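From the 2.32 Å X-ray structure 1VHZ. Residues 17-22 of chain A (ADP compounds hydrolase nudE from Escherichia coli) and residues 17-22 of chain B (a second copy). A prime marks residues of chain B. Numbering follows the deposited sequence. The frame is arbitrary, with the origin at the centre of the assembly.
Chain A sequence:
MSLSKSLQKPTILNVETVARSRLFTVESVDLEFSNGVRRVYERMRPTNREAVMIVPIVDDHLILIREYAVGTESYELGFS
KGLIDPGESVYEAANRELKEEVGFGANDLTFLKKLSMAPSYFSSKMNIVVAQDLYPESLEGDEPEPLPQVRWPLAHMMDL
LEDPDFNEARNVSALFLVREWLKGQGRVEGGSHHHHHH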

# COMPACT_ATOMS: atom_id res chain seq x y z
N THR A 17 4.55 -24.34 5.30
CA THR A 17 4.17 -23.92 3.94
C THR A 17 2.90 -24.69 3.60
O THR A 17 2.91 -25.91 3.70
N VAL A 18 1.84 -24.00 3.24
CA VAL A 18 0.58 -24.71 2.99
C VAL A 18 0.07 -24.57 1.59
O VAL A 18 -0.99 -25.11 1.25
N ALA A 19 0.77 -23.82 0.75
CA ALA A 19 0.36 -23.61 -0.63
C ALA A 19 1.46 -22.86 -1.38
O ALA A 19 2.06 -21.92 -0.86
N ARG A 20 1.78 -23.34 -2.58
CA ARG A 20 2.84 -22.71 -3.35
C ARG A 20 2.54 -22.70 -4.84
O ARG A 20 2.16 -23.71 -5.42
N SER A 21 2.60 -21.50 -5.42
CA SER A 21 2.38 -21.32 -6.85
C SER A 21 3.75 -20.97 -7.43
O SER A 21 4.71 -21.00 -6.66
N ARG A 22 3.81 -20.55 -8.68
CA ARG A 22 5.11 -20.21 -9.27
C ARG A 22 5.68 -18.94 -8.66
O ARG A 22 6.90 -18.82 -8.50
N THR B 17 -7.03 -21.84 -11.49
CA THR B 17 -6.62 -21.82 -10.08
C THR B 17 -5.41 -22.75 -9.98
O THR B 17 -5.46 -23.87 -10.47
N VAL B 18 -4.36 -22.26 -9.35
CA VAL B 18 -3.10 -23.02 -9.28
C VAL B 18 -2.61 -23.24 -7.89
O VAL B 18 -1.62 -23.94 -7.64
N ALA B 19 -3.29 -22.68 -6.89
CA ALA B 19 -2.95 -22.85 -5.49
C ALA B 19 -4.00 -22.20 -4.60
O ALA B 19 -4.53 -21.13 -4.89
N ARG B 20 -4.36 -22.91 -3.52
CA ARG B 20 -5.34 -22.39 -2.59
C ARG B 20 -5.01 -22.72 -1.14
O ARG B 20 -4.55 -23.79 -0.78
N SER B 21 -5.17 -21.69 -0.31
CA SER B 21 -4.95 -21.78 1.13
C SER B 21 -6.25 -21.32 1.79
O SER B 21 -7.14 -20.84 1.08
N ARG B 22 -6.32 -21.33 3.11
CA ARG B 22 -7.56 -20.89 3.75
C ARG B 22 -7.95 -19.49 3.32
O ARG B 22 -9.11 -19.24 2.96

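Two strands that run nearly antiparallel, their N-to-C directions 170° apart, would ordinarily be expected to share a ladder of hydrogen bonds; here not one hydrogen bond crosses between the stretches. The strand axes approach to 6.1 Å, and the contact is made by small side chains set against one another and against backbone carbonyl oxygens. It illustrates a general principle: when two copies of a chain meet through the same residues, a short set of contacts is used twice, and small side chains can meet across closely spaced backbones without a polar bond between them.

The register makes the repetition plain. The CA of Ala19 lies 5.9 Å from the CA of Ser21′, and the CA of Ser21 lies 5.7 Å from the CA of Ala19′. In both copies alanine and serine direct their CA-to-CB bonds toward the other stretch, so each alanine faces the partner's serine. The separation between Ala19 CB and Ser21′ CB is 4.2 Å, and that between Ser21 CB and Ala19′ CB is the same, an ordinary van der Waals spacing for two carbons. A methyl group also reaches the neighbouring backbone: Ala19 CB sits 3.7 Å from Arg20′ O, while its counterpart Ala19′ CB stands 4.0 Å from Arg20 O. The methyl is the whole of the alanine side chain, and it rests against this oxygen.

Valine adds a further contact. Its CA-to-CB bond points sideways, yet the CG1 methyl extends far enough to touch the partner's serine. Val18 CG1 is 3.9 Å from Ser21′ CB, and Val18′ CG1 approaches Ser21 CB more tightly, at 3.6 Å. The two valines differ slightly in chi1: Val18 is p at 82°, whereas Val18′ lies between wells at 100°. Each serine CB is thus packed against both the alanine and the valine of the other chain.

The serines show how a polar residue can contribute through its carbon alone. Both adopt the p rotamer, with chi1 of 68° for Ser21 and 74° for Ser21′, and each OG is hydrogen-bonded to a residue next to one of the stretches. The CB atoms provide the contacts across the gap, and the hydroxyls are engaged outside the pair of stretches.

Arginine marks the limit of the packing. Arg20 and Arg20′ point away along CA-to-CB, and the nearest approach of the side chains is Arg20 CB to Ala19′ CB and Arg20′ CB to Ala19 CB, 6.2 Å in each case; their contribution comes from the backbone oxygens that meet the alanine methyls. The side chains themselves are exposed and differ between copies, with Arg20 at p in chi1 and Arg20′ off the wells at 32°. Such divergence is compatible with a contact that does not depend on their conformation. Thr17 and Thr17′, both m, are out of reach. The two stretches together bury 233 Å², and the alanines and serines account for the larger part.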

# COMPACT_ATOMS: atom_id res chain seq x y z
CB THR A 17 5.29 -24.21 2.95
OG1 THR A 17 6.39 -23.35 3.26
CG2 THR A 17 4.85 -23.97 1.50
CB VAL A 18 -0.43 -24.21 4.05
CG1 VAL A 18 -1.07 -22.90 3.64
CG2 VAL A 18 -1.47 -25.25 4.38
CB ALA A 19 -0.97 -22.92 -0.73
CB ARG A 20 4.18 -23.36 -3.03
CG ARG A 20 4.34 -24.80 -3.40
CD ARG A 20 4.89 -25.70 -2.33
NE ARG A 20 6.04 -25.24 -1.61
CZ ARG A 20 7.20 -24.79 -2.06
NH1 ARG A 20 7.44 -24.70 -3.36
NH2 ARG A 20 8.14 -24.42 -1.19
CB SER A 21 1.38 -20.23 -7.17
OG SER A 21 1.88 -18.94 -6.84
CB ARG A 22 5.00 -20.10 -10.79
CG ARG A 22 6.33 -20.23 -11.52
CD ARG A 22 6.11 -20.56 -13.00
NE ARG A 22 5.22 -19.58 -13.62
CZ ARG A 22 5.58 -18.35 -13.98
NH1 ARG A 22 6.83 -17.94 -13.79
NH2 ARG A 22 4.69 -17.54 -14.52
CB THR B 17 -7.73 -22.21 -9.12
OG1 THR B 17 -8.81 -21.27 -9.30
CG2 THR B 17 -7.25 -22.14 -7.68
CB VAL B 18 -2.15 -22.21 -10.19
CG1 VAL B 18 -1.20 -21.31 -9.42
CG2 VAL B 18 -1.48 -23.07 -11.23
CB ALA B 19 -1.57 -22.35 -5.16
CB ARG B 20 -6.77 -22.80 -2.94
CG ARG B 20 -6.98 -24.13 -3.60
CD ARG B 20 -8.42 -24.50 -3.82
NE ARG B 20 -8.83 -24.48 -5.22
CZ ARG B 20 -9.70 -23.63 -5.76
NH1 ARG B 20 -10.27 -22.70 -5.01
NH2 ARG B 20 -10.00 -23.72 -7.05
CB SER B 21 -3.80 -20.91 1.61
OG SER B 21 -4.20 -19.53 1.60
CB ARG B 22 -7.46 -21.01 5.27
CG ARG B 22 -8.81 -20.98 5.97
CD ARG B 22 -8.73 -21.65 7.34
NE ARG B 22 -7.63 -21.11 8.13
CZ ARG B 22 -7.61 -19.89 8.65
NH1 ARG B 22 -8.63 -19.06 8.49
NH2 ARG B 22 -6.54 -19.50 9.34